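Local coordinates for alkaline serine protease AL20 (PDB 3CP7), which probably cleaves peptide bonds as a secreted, thermostable, trypsin-like serine endopeptidase active in alkaline conditions, at residues D151-M164 with Y189-Y202. Sequence-based numbering, arbitrary orientation.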
ATOM      1  N   ASP A 151       2.321  -2.657  25.488  1.00 11.20           N
ATOM      2  CA  ASP A 151       2.585  -1.231  25.422  1.00 11.56           C
ATOM      3  C   ASP A 151       2.001  -0.550  26.667  1.00 12.08           C
ATOM      4  O   ASP A 151       0.805  -0.666  26.911  1.00 12.65           O
ATOM      5  CB  ASP A 151       1.908  -0.683  24.172  1.00 11.23           C
ATOM      6  CG  ASP A 151       2.017   0.817  24.050  1.00 10.90           C
ATOM      7  OD1 ASP A 151       2.913   1.398  24.700  1.00 10.92           O
ATOM      8  OD2 ASP A 151       1.215   1.401  23.290  1.00 11.47           O
ATOM      9  N   PRO A 152       2.837   0.172  27.444  1.00 12.57           N
ATOM     10  CA  PRO A 152       2.284   0.895  28.609  1.00 13.42           C
ATOM     11  C   PRO A 152       1.227   1.921  28.215  1.00 14.53           C
ATOM     12  O   PRO A 152       0.401   2.310  29.049  1.00 15.39           O
ATOM     13  CB  PRO A 152       3.509   1.587  29.220  1.00 13.92           C
ATOM     14  CG  PRO A 152       4.536   1.625  28.135  1.00 13.74           C
ATOM     15  CD  PRO A 152       4.294   0.360  27.331  1.00 12.41           C
ATOM     16  N   MET A 153       1.237   2.340  26.956  1.00 15.12           N
ATOM     17  CA  MET A 153       0.253   3.284  26.451  1.00 15.99           C
ATOM     18  C   MET A 153      -1.054   2.622  26.045  1.00 15.70           C
ATOM     19  O   MET A 153      -2.020   3.309  25.700  1.00 16.41           O
ATOM     20  CB  MET A 153       0.808   4.021  25.246  1.00 16.64           C
ATOM     21  CG  MET A 153       2.044   4.796  25.522  1.00 19.08           C
ATOM     22  SD  MET A 153       1.752   6.383  24.785  1.00 22.90           S
ATOM     23  CE  MET A 153       0.721   6.941  26.075  1.00  9.67           C
ATOM     24  N   GLY A 154      -1.081   1.294  26.050  1.00 14.75           N
ATOM     25  CA  GLY A 154      -2.322   0.578  25.787  1.00 14.22           C
ATOM     26  C   GLY A 154      -2.607   0.231  24.339  1.00 13.18           C
ATOM     27  O   GLY A 154      -3.669  -0.316  24.038  1.00 14.25           O
ATOM     28  N   SER A 155      -1.675   0.540  23.435  1.00 11.99           N
ATOM     29  CA  SER A 155      -1.837   0.116  22.049  1.00 10.69           C
ATOM     30  C   SER A 155      -1.492  -1.362  21.927  1.00 10.11           C
ATOM     31  O   SER A 155      -1.067  -1.989  22.899  1.00 10.03           O
ATOM     32  CB  SER A 155      -0.958   0.955  21.111  1.00 10.56           C
ATOM     33  OG  SER A 155       0.352   0.411  20.969  1.00 10.33           O
ATOM     34  N   SER A 156      -1.663  -1.903  20.721  1.00  9.56           N
ATOM     35  CA  SER A 156      -1.380  -3.318  20.467  1.00  9.47           C
ATOM     36  C   SER A 156       0.116  -3.622  20.301  1.00  9.47           C
ATOM     37  O   SER A 156       0.501  -4.789  20.134  1.00  8.92           O
ATOM     38  CB  SER A 156      -2.162  -3.817  19.250  1.00  9.49           C
ATOM     39  OG  SER A 156      -1.749  -3.107  18.091  1.00  8.65           O
ATOM     40  N   THR A 157       0.975  -2.603  20.330  1.00  8.76           N
ATOM     41  CA  THR A 157       2.419  -2.888  20.238  1.00  8.87           C
ATOM     42  C   THR A 157       2.907  -3.631  21.485  1.00  9.04           C
ATOM     43  O   THR A 157       2.202  -3.697  22.512  1.00  9.39           O
ATOM     44  CB  THR A 157       3.271  -1.623  20.026  1.00  9.38           C
ATOM     45  OG1 THR A 157       3.179  -0.801  21.193  1.00  9.43           O
ATOM     46  CG2 THR A 157       2.777  -0.854  18.814  1.00  9.51           C
ATOM     47  N   GLN A 158       4.099  -4.206  21.384  1.00  8.71           N
ATOM     48  CA  GLN A 158       4.732  -4.889  22.514  1.00  8.82           C
ATOM     49  C   GLN A 158       6.146  -4.383  22.690  1.00  9.34           C
ATOM     50  O   GLN A 158       6.777  -3.945  21.725  1.00  9.00           O
ATOM     51  CB  GLN A 158       4.771  -6.400  22.298  1.00  9.57           C
ATOM     52  CG  GLN A 158       3.419  -7.030  22.041  1.00 10.07           C
ATOM     53  CD  GLN A 158       3.507  -8.539  22.024  1.00 11.23           C
ATOM     54  OE1 GLN A 158       3.189  -9.197  23.012  1.00 11.19           O
ATOM     55  NE2 GLN A 158       3.983  -9.096  20.921  1.00 10.46           N
ATOM     56  N   GLY A 159       6.638  -4.455  23.923  1.00  9.42           N
ATOM     57  CA  GLY A 159       7.982  -4.014  24.233  1.00  9.66           C
ATOM     58  C   GLY A 159       8.846  -5.138  24.749  1.00  9.63           C
ATOM     59  O   GLY A 159       8.361  -6.054  25.417  1.00  9.22           O
ATOM     60  N   ILE A 160      10.132  -5.067  24.418  1.00 10.13           N
ATOM     61  CA  ILE A 160      11.134  -5.958  25.000  1.00 10.42           C
ATOM     62  C   ILE A 160      12.313  -5.160  25.555  1.00 10.51           C
ATOM     63  O   ILE A 160      12.608  -4.076  25.073  1.00  9.90           O
ATOM     64  CB  ILE A 160      11.670  -7.003  23.970  1.00 10.80           C
ATOM     65  CG1 ILE A 160      12.272  -6.319  22.722  1.00 10.41           C
ATOM     66  CG2 ILE A 160      10.571  -7.991  23.600  1.00 10.34           C
ATOM     67  CD1 ILE A 160      12.972  -7.269  21.742  1.00 12.38           C
ATOM     68  N   PRO A 161      13.016  -5.707  26.563  1.00 11.10           N
ATOM     69  CA  PRO A 161      14.229  -5.023  27.015  1.00 11.38           C
ATOM     70  C   PRO A 161      15.267  -4.985  25.894  1.00 11.20           C
ATOM     71  O   PRO A 161      15.576  -6.026  25.299  1.00 11.39           O
ATOM     72  CB  PRO A 161      14.720  -5.888  28.186  1.00 11.84           C
ATOM     73  CG  PRO A 161      14.052  -7.214  28.018  1.00 13.56           C
ATOM     74  CD  PRO A 161      12.749  -6.952  27.313  1.00 11.45           C
ATOM     75  N   CYS A 162      15.777  -3.796  25.589  1.00 11.09           N
ATOM     76  CA  CYS A 162      16.658  -3.630  24.438  1.00 11.34           C
ATOM     77  C   CYS A 162      17.338  -2.284  24.451  1.00 11.75           C
ATOM     78  O   CYS A 162      16.672  -1.257  24.532  1.00 11.64           O
ATOM     79  CB  CYS A 162      15.840  -3.748  23.148  1.00 11.62           C
ATOM     80  SG  CYS A 162      16.830  -3.730  21.651  1.00 12.40           S
ATOM     81  N   ASN A 163      18.658  -2.293  24.331  1.00 11.52           N
ATOM     82  CA  ASN A 163      19.439  -1.063  24.394  1.00 11.91           C
ATOM     83  C   ASN A 163      19.806  -0.480  23.024  1.00 11.87           C
ATOM     84  O   ASN A 163      20.541   0.492  22.957  1.00 12.14           O
ATOM     85  CB  ASN A 163      20.701  -1.270  25.257  1.00 12.13           C
ATOM     86  CG  ASN A 163      21.703  -2.200  24.605  1.00 13.73           C
ATOM     87  OD1 ASN A 163      21.420  -2.822  23.585  1.00 14.52           O
ATOM     88  ND2 ASN A 163      22.888  -2.303  25.201  1.00 17.40           N
ATOM     89  N   MET A 164      19.287  -1.064  21.936  1.00 10.87           N
ATOM     90  CA  MET A 164      19.657  -0.591  20.599  1.00 11.67           C
ATOM     91  C   MET A 164      19.084   0.792  20.293  1.00 12.03           C
ATOM     92  O   MET A 164      17.975   1.116  20.720  1.00 13.34           O
ATOM     93  CB  MET A 164      19.247  -1.589  19.509  1.00 11.28           C
ATOM     94  CG  MET A 164      20.055  -2.878  19.550  1.00 11.42           C
ATOM     95  SD  MET A 164      19.871  -3.914  18.074  1.00 11.64           S
ATOM     96  CE  MET A 164      18.208  -4.576  18.280  1.00 13.65           C
ATOM     97  N   TYR A 189      10.051   1.586  17.718  1.00  8.16           N
ATOM     98  CA  TYR A 189      10.212   2.827  18.459  1.00  8.19           C
ATOM     99  C   TYR A 189      10.466   2.569  19.928  1.00  8.68           C
ATOM    100  O   TYR A 189      10.274   1.455  20.413  1.00  8.69           O
ATOM    101  CB  TYR A 189       8.955   3.706  18.289  1.00  8.50           C
ATOM    102  CG  TYR A 189       7.743   3.199  19.032  1.00  8.50           C
ATOM    103  CD1 TYR A 189       6.839   2.330  18.430  1.00  7.96           C
ATOM    104  CD2 TYR A 189       7.487   3.608  20.343  1.00  8.40           C
ATOM    105  CE1 TYR A 189       5.719   1.857  19.114  1.00  8.39           C
ATOM    106  CE2 TYR A 189       6.387   3.142  21.044  1.00  8.34           C
ATOM    107  CZ  TYR A 189       5.489   2.280  20.417  1.00  7.98           C
ATOM    108  OH  TYR A 189       4.380   1.796  21.088  1.00  8.99           O
ATOM    109  N   GLY A 190      10.920   3.613  20.623  1.00  9.00           N
ATOM    110  CA  GLY A 190      10.886   3.633  22.087  1.00  8.99           C
ATOM    111  C   GLY A 190      10.136   4.864  22.563  1.00  9.11           C
ATOM    112  O   GLY A 190       9.681   5.688  21.751  1.00  9.03           O
ATOM    113  N   TYR A 191      10.000   4.975  23.884  1.00  9.19           N
ATOM    114  CA  TYR A 191       9.468   6.185  24.492  1.00  9.17           C
ATOM    115  C   TYR A 191      10.579   6.936  25.196  1.00  9.70           C
ATOM    116  O   TYR A 191      11.450   6.330  25.818  1.00  9.80           O
ATOM    117  CB  TYR A 191       8.387   5.849  25.519  1.00  9.11           C
ATOM    118  CG  TYR A 191       7.143   5.228  24.942  1.00  8.44           C
ATOM    119  CD1 TYR A 191       6.280   5.957  24.136  1.00  8.62           C
ATOM    120  CD2 TYR A 191       6.802   3.913  25.253  1.00  8.90           C
ATOM    121  CE1 TYR A 191       5.119   5.375  23.610  1.00  9.11           C
ATOM    122  CE2 TYR A 191       5.648   3.323  24.739  1.00  9.93           C
ATOM    123  CZ  TYR A 191       4.813   4.058  23.907  1.00  9.12           C
ATOM    124  OH  TYR A 191       3.664   3.494  23.389  1.00  9.78           O
ATOM    125  N   THR A 192      10.516   8.263  25.141  1.00 10.54           N
ATOM    126  CA  THR A 192      11.524   9.103  25.789  1.00 11.40           C
ATOM    127  C   THR A 192      11.642   8.825  27.293  1.00 12.04           C
ATOM    128  O   THR A 192      12.730   8.947  27.857  1.00 12.63           O
ATOM    129  CB  THR A 192      11.196  10.595  25.607  1.00 11.66           C
ATOM    130  OG1 THR A 192       9.833  10.818  25.985  1.00 11.81           O
ATOM    131  CG2 THR A 192      11.398  11.010  24.154  1.00 11.64           C
ATOM    132  N   PHE A 193      10.538   8.439  27.932  1.00 12.01           N
ATOM    133  CA  PHE A 193      10.528   8.198  29.384  1.00 13.01           C
ATOM    134  C   PHE A 193      10.997   6.799  29.772  1.00 13.39           C
ATOM    135  O   PHE A 193      11.155   6.497  30.951  1.00 13.94           O
ATOM    136  CB  PHE A 193       9.124   8.440  29.961  1.00 12.92           C
ATOM    137  CG  PHE A 193       8.061   7.551  29.374  1.00 12.49           C
ATOM    138  CD1 PHE A 193       7.253   8.002  28.344  1.00 11.64           C
ATOM    139  CD2 PHE A 193       7.852   6.266  29.863  1.00 12.89           C
ATOM    140  CE1 PHE A 193       6.276   7.194  27.794  1.00 12.60           C
ATOM    141  CE2 PHE A 193       6.886   5.446  29.313  1.00 13.00           C
ATOM    142  CZ  PHE A 193       6.096   5.901  28.276  1.00 12.69           C
ATOM    143  N   LEU A 194      11.214   5.937  28.785  1.00 12.84           N
ATOM    144  CA  LEU A 194      11.459   4.529  29.066  1.00 13.56           C
ATOM    145  C   LEU A 194      12.741   4.062  28.383  1.00 14.07           C
ATOM    146  O   LEU A 194      12.698   3.511  27.288  1.00 13.49           O
ATOM    147  CB  LEU A 194      10.239   3.703  28.632  1.00 13.40           C
ATOM    148  CG  LEU A 194      10.138   2.230  29.035  1.00 12.89           C
ATOM    149  CD1 LEU A 194      10.171   2.038  30.558  1.00 15.21           C
ATOM    150  CD2 LEU A 194       8.897   1.597  28.434  1.00 14.74           C
ATOM    151  N   PRO A 195      13.904   4.308  29.014  1.00 15.02           N
ATOM    152  CA  PRO A 195      15.142   3.843  28.382  1.00 15.00           C
ATOM    153  C   PRO A 195      15.196   2.325  28.219  1.00 14.18           C
ATOM    154  O   PRO A 195      14.603   1.584  29.007  1.00 14.10           O
ATOM    155  CB  PRO A 195      16.250   4.318  29.333  1.00 16.15           C
ATOM    156  CG  PRO A 195      15.578   4.788  30.567  1.00 16.32           C
ATOM    157  CD  PRO A 195      14.136   5.035  30.276  1.00 15.77           C
ATOM    158  N   ASN A 196      15.890   1.894  27.171  1.00 13.35           N
ATOM    159  CA  ASN A 196      16.204   0.475  26.972  1.00 12.69           C
ATOM    160  C   ASN A 196      14.998  -0.463  26.844  1.00 12.22           C
ATOM    161  O   ASN A 196      15.051  -1.621  27.275  1.00 12.07           O
ATOM    162  CB  ASN A 196      17.143  -0.028  28.081  1.00 13.41           C
ATOM    163  CG  ASN A 196      18.457   0.715  28.110  1.00 14.33           C
ATOM    164  OD1 ASN A 196      19.059   0.883  29.171  1.00 18.85           O
ATOM    165  ND2 ASN A 196      18.899   1.185  26.959  1.00 13.90           N
ATOM    166  N   VAL A 197      13.910   0.033  26.258  1.00 10.67           N
ATOM    167  CA  VAL A 197      12.803  -0.830  25.852  1.00 10.76           C
ATOM    168  C   VAL A 197      12.485  -0.526  24.390  1.00 10.11           C
ATOM    169  O   VAL A 197      12.308   0.626  24.010  1.00 10.13           O
ATOM    170  CB  VAL A 197      11.552  -0.665  26.755  1.00 10.72           C
ATOM    171  CG1 VAL A 197      10.421  -1.591  26.300  1.00 10.20           C
ATOM    172  CG2 VAL A 197      11.895  -0.968  28.216  1.00 12.05           C
ATOM    173  N   MET A 198      12.458  -1.576  23.570  1.00  9.17           N
ATOM    174  CA  MET A 198      12.112  -1.453  22.156  1.00  9.27           C
ATOM    175  C   MET A 198      10.697  -1.962  21.923  1.00  8.41           C
ATOM    176  O   MET A 198      10.342  -3.059  22.367  1.00  8.46           O
ATOM    177  CB  MET A 198      13.074  -2.277  21.311  1.00  9.39           C
ATOM    178  CG  MET A 198      12.750  -2.253  19.809  1.00  9.53           C
ATOM    179  SD  MET A 198      13.219  -0.710  19.012  1.00 11.08           S
ATOM    180  CE  MET A 198      15.009  -0.920  19.007  1.00 12.05           C
ATOM    181  N   PHE A 199       9.895  -1.168  21.214  1.00  8.24           N
ATOM    182  CA  PHE A 199       8.553  -1.580  20.847  1.00  7.66           C
ATOM    183  C   PHE A 199       8.489  -1.989  19.399  1.00  7.73           C
ATOM    184  O   PHE A 199       9.163  -1.415  18.537  1.00  7.93           O
ATOM    185  CB  PHE A 199       7.530  -0.484  21.177  1.00  8.54           C
ATOM    186  CG  PHE A 199       7.410  -0.250  22.647  1.00  8.22           C
ATOM    187  CD1 PHE A 199       8.272   0.626  23.289  1.00  8.79           C
ATOM    188  CD2 PHE A 199       6.493  -0.972  23.404  1.00  9.28           C
ATOM    189  CE1 PHE A 199       8.206   0.811  24.678  1.00  9.88           C
ATOM    190  CE2 PHE A 199       6.418  -0.800  24.797  1.00  9.91           C
ATOM    191  CZ  PHE A 199       7.276   0.087  25.429  1.00  9.74           C
ATOM    192  N   GLY A 200       7.686  -3.016  19.166  1.00  7.52           N
ATOM    193  CA  GLY A 200       7.455  -3.528  17.830  1.00  7.49           C
ATOM    194  C   GLY A 200       5.986  -3.794  17.643  1.00  8.19           C
ATOM    195  O   GLY A 200       5.293  -4.174  18.584  1.00  7.98           O
ATOM    196  N   PRO A 201       5.487  -3.608  16.419  1.00  7.29           N
ATOM    197  CA  PRO A 201       4.055  -3.766  16.192  1.00  7.65           C
ATOM    198  C   PRO A 201       3.591  -5.217  16.228  1.00  7.43           C
ATOM    199  O   PRO A 201       4.361  -6.136  15.907  1.00  7.68           O
ATOM    200  CB  PRO A 201       3.860  -3.178  14.788  1.00  7.64           C
ATOM    201  CG  PRO A 201       5.192  -3.449  14.106  1.00  7.28           C
ATOM    202  CD  PRO A 201       6.204  -3.195  15.192  1.00  7.34           C
ATOM    203  N   TYR A 202       2.328  -5.416  16.576  1.00  7.72           N
ATOM    204  CA  TYR A 202       1.759  -6.753  16.522  1.00  7.56           C
ATOM    205  C   TYR A 202       1.613  -7.199  15.066  1.00  7.79           C
ATOM    206  O   TYR A 202       1.041  -6.484  14.234  1.00  8.15           O
ATOM    207  CB  TYR A 202       0.412  -6.815  17.258  1.00  7.94           C
ATOM    208  CG  TYR A 202      -0.158  -8.210  17.293  1.00  8.01           C
ATOM    209  CD1 TYR A 202      -1.195  -8.573  16.438  1.00  8.69           C
ATOM    210  CD2 TYR A 202       0.372  -9.174  18.153  1.00  8.71           C
ATOM    211  CE1 TYR A 202      -1.704  -9.867  16.451  1.00  8.91           C
ATOM    212  CE2 TYR A 202      -0.136 -10.473  18.166  1.00  9.04           C
ATOM    213  CZ  TYR A 202      -1.176 -10.799  17.320  1.00  8.20           C
ATOM    214  OH  TYR A 202      -1.669 -12.085  17.321  1.00 10.25           O
TER
HETATM  215  O   HOH W   1       1.824   2.463  19.798  1.00 12.81           O
HETATM  216  O   HOH W   2       0.804  -3.116  16.951  1.00  8.54           O
HETATM  217  O   HOH W   3       4.586  -7.227  18.765  1.00 10.77           O
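The phenol of Tyr-191 donates to Asp-151 OD1 on its syn side, 2.6 Å from OH to OD1, with the ring and carboxylate planes nearly parallel, 13° apart, and OH somewhat out of the carboxylate plane. With chi1 at 175°, CG of Asp-151 swings away from the backbone N and brings the carboxylate to this hydroxyl. Met-153 N meets OD1 from the other face, closing an Asx turn. OD2 is likewise gripped twice, by N and OG of Ser-155, whose OG also accepts from Thr-157 N in an ST turn. Thr-157 OG1 hydrogen-bonds Tyr-189 OH at 2.9 Å. Met-153 SD lies obliquely by the Tyr-191 ring, a Met-aromatic contact. Replacing Asp-151 with alanine removes all four acceptor contacts, which is likely to leave the Tyr-191 hydroxyl without this acceptor and the turn free to shift.

Behind Tyr-191, its CE2 sits 3.5 Å above the Phe-199 ring, toward the rim. Farther out, in the second chymotrypsin-like barrel, strand 197-200 runs between 158-161 and 189-191. Gln-158 with Gly-200 and Ile-160 with Met-198 are the hydrogen-bonded pairs joining it to 158-161; Gly-159 gives room to Phe-199. Four hydrogen bonds to one carboxylate would probably stabilise its negative charge and fix its rotation.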